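RNA-directed RNA polymerase (Infectious pancreatic necrosis virus, PDB 3ZED) probably copies the viral RNA genome as an RNA-dependent RNA polymerase, and is thought to exist both free and covalently attached to that RNA. Local coordinates at residues G143-T146 / L147-R151; D648-G651 / F652-W656. One frame throughout, in Å; residues are numbered along the deposited sequence.

In the fold
From the N terminus the chain first reaches contact 1, the opening turns of helix 143-156 in the palm region. Some five hundred residues later it forms contact 2, the short helix 650-654 in the thumb region, just after the long helix 625-645. Each contact joins consecutive segments and closes only a helical turn, so the two follow in series and neither nest nor cross. The centres of contact 1 and contact 2 lie about 32 Å apart, and the nearest atoms of contact 1 and contact 2 are about 19 Å apart. Contact 1 rests on helices 125-137 and 580-588, contact 2 on helices 604-621 and 625-645; both lie away from the potassium sites.

Contact 1 of 2, residues G143-T146 / L147-R151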
loop_
_atom_site.group_PDB
_atom_site.type_symbol
_atom_site.label_atom_id
_atom_site.label_comp_id
_atom_site.label_asym_id
_atom_site.label_seq_id
_atom_site.Cartn_x
_atom_site.Cartn_y
_atom_site.Cartn_z
ATOM N N GLY B 143 8.539 34.402 6.470
ATOM C CA GLY B 143 9.073 34.547 5.120
ATOM C C GLY B 143 10.529 34.113 4.966
ATOM O O GLY B 143 10.829 33.270 4.110
ATOM N N PRO B 144 11.480 34.634 5.792
ATOM C CA PRO B 144 12.899 34.242 5.605
ATOM C C PRO B 144 13.142 32.737 5.776
ATOM O O PRO B 144 13.883 32.150 4.987
ATOM C CB PRO B 144 13.640 35.075 6.666
ATOM C CG PRO B 144 12.743 36.274 6.890
ATOM C CD PRO B 144 11.351 35.695 6.820
ATOM N N GLU B 145 12.479 32.110 6.765
ATOM C CA GLU B 145 12.594 30.676 7.006
ATOM C C GLU B 145 12.001 29.873 5.845
ATOM O O GLU B 145 12.548 28.831 5.524
ATOM C CB GLU B 145 11.930 30.284 8.331
ATOM C CG GLU B 145 12.326 28.910 8.860
ATOM C CD GLU B 145 13.806 28.598 9.055
ATOM O OE1 GLU B 145 14.598 29.517 9.382
ATOM O OE2 GLU B 145 14.166 27.408 8.903
ATOM N N THR B 146 10.926 30.364 5.197
ATOM C CA THR B 146 10.321 29.666 4.063
ATOM C C THR B 146 11.282 29.702 2.869
ATOM O O THR B 146 11.503 28.671 2.238
ATOM C CB THR B 146 8.948 30.274 3.709
ATOM O OG1 THR B 146 8.075 30.161 4.833
ATOM C CG2 THR B 146 8.311 29.616 2.494
ATOM N N LEU B 147 11.848 30.882 2.559
ATOM C CA LEU B 147 12.807 31.017 1.465
ATOM C C LEU B 147 14.025 30.096 1.684
ATOM O O LEU B 147 14.399 29.350 0.774
ATOM C CB LEU B 147 13.270 32.489 1.294
ATOM C CG LEU B 147 14.295 32.743 0.148
ATOM C CD1 LEU B 147 13.745 32.298 -1.203
ATOM C CD2 LEU B 147 14.754 34.233 0.101
ATOM N N ARG B 148 14.631 30.150 2.882
ATOM C CA ARG B 148 15.810 29.333 3.192
ATOM C C ARG B 148 15.512 27.838 3.035
ATOM O O ARG B 148 16.304 27.114 2.419
ATOM C CB ARG B 148 16.308 29.632 4.607
ATOM C CG ARG B 148 17.093 30.923 4.672
ATOM C CD ARG B 148 17.687 31.166 6.041
ATOM N NE ARG B 148 17.731 32.594 6.346
ATOM C CZ ARG B 148 16.951 33.192 7.242
ATOM N NH1 ARG B 148 16.079 32.484 7.954
ATOM N NH2 ARG B 148 17.049 34.502 7.445
ATOM N N GLN B 149 14.329 27.404 3.517
ATOM C CA GLN B 149 13.921 25.998 3.448
ATOM C C GLN B 149 13.759 25.520 2.010
ATOM O O GLN B 149 14.277 24.448 1.674
ATOM C CB GLN B 149 12.657 25.761 4.259
ATOM C CG GLN B 149 12.962 25.719 5.752
ATOM C CD GLN B 149 11.728 25.709 6.614
ATOM O OE1 GLN B 149 10.591 25.890 6.147
ATOM N NE2 GLN B 149 11.938 25.540 7.910
ATOM N N VAL B 150 13.092 26.327 1.156
ATOM C CA VAL B 150 12.902 25.986 -0.253
ATOM C C VAL B 150 14.282 25.931 -0.969
ATOM O O VAL B 150 14.545 24.966 -1.690
ATOM C CB VAL B 150 11.926 26.940 -0.968
ATOM C CG1 VAL B 150 11.884 26.655 -2.472
ATOM C CG2 VAL B 150 10.526 26.820 -0.377
ATOM N N ARG B 151 15.155 26.928 -0.724
ATOM C CA ARG B 151 16.484 26.965 -1.337
ATOM C C ARG B 151 17.339 25.775 -0.895
ATOM O O ARG B 151 18.023 25.197 -1.737
ATOM C CB ARG B 151 17.217 28.276 -1.043
ATOM C CG ARG B 151 18.269 28.577 -2.100
ATOM C CD ARG B 151 18.907 29.930 -1.925
ATOM N NE ARG B 151 20.014 29.839 -0.980
ATOM C CZ ARG B 151 21.292 29.820 -1.317
ATOM N NH1 ARG B 151 21.652 29.937 -2.589
ATOM N NH2 ARG B 151 22.224 29.712 -0.387
#
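The first turns of helix 143-156 make up this contact, with side chains three and four residues apart, E145 and R148 exposed, T146 and V150 buried. Four successive i to i+4 backbone bonds run from L147, R148, Q149 and V150 back to G143, P144, E145 and T146; the first, L147 N to G143 O at 3.0 Å, is nearly straight at 171°. R148 folds back toward the start of the helix. One face of its guanidinium looks on the P144 carbonyl, whose O is offset toward the rim, and R148 NH2 comes within 3.5 Å of P144 CB. A bend at chi3 (-147°) turns the group so that E145 OE1 meets it at the edge, in plane, in a long salt bridge of 3.6 Å to R148 NH1. The other carboxylate oxygen, E145 OE2, lies 3.1 Å from Q149 NE2, with the carboxylate and amide planes almost perpendicular (86°). E145 thus stands between R148 and Q149, one oxygen toward each. On the buried side, V150 CG2 packs 3.3 Å from T146 O, while T146 OG1 bonds to T142 O, one turn back, and to N624 ND2. L147 and P144 lean on helix 125-137, L147 against L128, T132 and L135; Q149 and V150 meet I584 of helix 580-588, which leaves 143-156 packed against both helices.

Contact 2 of 2, residues D648-G651 / F652-W656; sequences DVTG and FLDDW
F652 and V649 meet at the start of the short helix 650-654, where V649 holds the N-cap position. The F652 side chain turns back along the helix, F652 CB 3.4 Å from V649 O; F652 CD2 lies 4.1 Å from V649 CB in apolar contact, and V649 CA and G651 C approach the ring obliquely. L653 follows: L653 N gives a 2.9 Å bond to V649 O, and L653 CD1 meets V649 CG2 at 3.9 Å, the two branched side chains crossing at a slant. V649 thus packs against F652 through CB and against L653 through CG2. D654 donates its N to T650 O, a more bent bond at 143°. With CG anti to its carbonyl carbon (chi1 -68°), the D654 side chain runs beside that of T650, D654 OD2 3.6 Å from T650 CG2 and close to T650 O, a pair of acceptors; OD1 is hydrogen-bonded to T670 OG1. T650 OG1 in turn gives a 2.7 Å bond to D648 OD1 before the helix. D655 N closes the last turn on G651 O at 3.0 Å, and there the chain leaves helical geometry. W656 hydrogen-bonds I669 O through NE1, and the L653 backbone bonds with L671. The apolar side faces two long helices: V649 and F652 touch A607, and L653 and W656 touch V611, on helix 604-621, while V649 meets L642 and L653 meets R639 on helix 625-645.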
loop_
_atom_site.group_PDB
_atom_site.type_symbol
_atom_site.label_atom_id
_atom_site.label_comp_id
_atom_site.label_asym_id
_atom_site.label_seq_id
_atom_site.Cartn_x
_atom_site.Cartn_y
_atom_site.Cartn_z
ATOM N N ASP B 648 -8.208 26.223 -24.566
ATOM C CA ASP B 648 -9.186 25.841 -23.539
ATOM C C ASP B 648 -8.735 24.557 -22.802
ATOM O O ASP B 648 -8.632 23.482 -23.410
ATOM C CB ASP B 648 -10.590 25.656 -24.140
ATOM C CG ASP B 648 -11.697 25.372 -23.129
ATOM O OD1 ASP B 648 -11.662 25.964 -22.021
ATOM O OD2 ASP B 648 -12.619 24.590 -23.462
ATOM N N VAL B 649 -8.462 24.692 -21.487
ATOM C CA VAL B 649 -7.974 23.606 -20.625
ATOM C C VAL B 649 -8.973 23.292 -19.492
ATOM O O VAL B 649 -8.616 22.573 -18.557
ATOM C CB VAL B 649 -6.573 23.932 -20.047
ATOM C CG1 VAL B 649 -5.521 24.015 -21.143
ATOM C CG2 VAL B 649 -6.591 25.198 -19.197
ATOM N N THR B 650 -10.218 23.823 -19.586
ATOM C CA THR B 650 -11.296 23.668 -18.601
ATOM C C THR B 650 -11.472 22.190 -18.195
ATOM O O THR B 650 -11.545 21.911 -16.998
ATOM C CB THR B 650 -12.594 24.307 -19.130
ATOM O OG1 THR B 650 -12.331 25.690 -19.390
ATOM C CG2 THR B 650 -13.764 24.198 -18.152
ATOM N N GLY B 651 -11.484 21.277 -19.173
ATOM C CA GLY B 651 -11.617 19.839 -18.937
ATOM C C GLY B 651 -10.508 19.269 -18.067
ATOM O O GLY B 651 -10.777 18.477 -17.157
ATOM N N PHE B 652 -9.252 19.691 -18.339
ATOM C CA PHE B 652 -8.068 19.294 -17.585
ATOM C C PHE B 652 -8.098 19.874 -16.179
ATOM O O PHE B 652 -7.775 19.152 -15.244
ATOM C CB PHE B 652 -6.778 19.735 -18.295
ATOM C CG PHE B 652 -6.519 19.088 -19.630
ATOM C CD1 PHE B 652 -6.445 17.700 -19.747
ATOM C CD2 PHE B 652 -6.287 19.863 -20.762
ATOM C CE1 PHE B 652 -6.184 17.100 -20.979
ATOM C CE2 PHE B 652 -6.023 19.262 -21.994
ATOM C CZ PHE B 652 -5.973 17.884 -22.092
ATOM N N LEU B 653 -8.501 21.161 -16.024
ATOM C CA LEU B 653 -8.582 21.824 -14.724
ATOM C C LEU B 653 -9.733 21.247 -13.871
ATOM O O LEU B 653 -9.613 21.243 -12.641
ATOM C CB LEU B 653 -8.693 23.342 -14.854
ATOM C CG LEU B 653 -7.463 24.100 -15.394
ATOM C CD1 LEU B 653 -7.736 25.591 -15.464
ATOM C CD2 LEU B 653 -6.213 23.853 -14.554
ATOM N N ASP B 654 -10.806 20.725 -14.500
ATOM C CA ASP B 654 -11.910 20.076 -13.784
ATOM C C ASP B 654 -11.449 18.696 -13.328
ATOM O O ASP B 654 -11.680 18.310 -12.174
ATOM C CB ASP B 654 -13.192 19.958 -14.652
ATOM C CG ASP B 654 -13.921 21.248 -15.015
ATOM O OD1 ASP B 654 -14.029 22.139 -14.147
ATOM O OD2 ASP B 654 -14.470 21.323 -16.141
ATOM N N ASP B 655 -10.764 17.959 -14.222
ATOM C CA ASP B 655 -10.237 16.626 -13.886
ATOM C C ASP B 655 -8.725 16.716 -13.560
ATOM O O ASP B 655 -7.934 15.948 -14.093
ATOM C CB ASP B 655 -10.524 15.628 -15.026
ATOM C CG ASP B 655 -11.974 15.598 -15.488
ATOM O OD1 ASP B 655 -12.878 15.565 -14.618
ATOM O OD2 ASP B 655 -12.205 15.614 -16.717
ATOM N N TRP B 656 -8.346 17.667 -12.675
ATOM C CA TRP B 656 -6.959 17.960 -12.261
ATOM C C TRP B 656 -6.287 16.858 -11.426
ATOM O O TRP B 656 -5.062 16.821 -11.345
ATOM C CB TRP B 656 -6.917 19.268 -11.452
ATOM C CG TRP B 656 -7.561 19.173 -10.095
ATOM C CD1 TRP B 656 -8.874 19.390 -9.794
ATOM C CD2 TRP B 656 -6.908 18.865 -8.854
ATOM N NE1 TRP B 656 -9.079 19.253 -8.444
ATOM C CE2 TRP B 656 -7.897 18.897 -7.844
ATOM C CE3 TRP B 656 -5.582 18.540 -8.496
ATOM C CZ2 TRP B 656 -7.611 18.592 -6.511
ATOM C CZ3 TRP B 656 -5.296 18.260 -7.168
ATOM C CH2 TRP B 656 -6.299 18.279 -6.196
#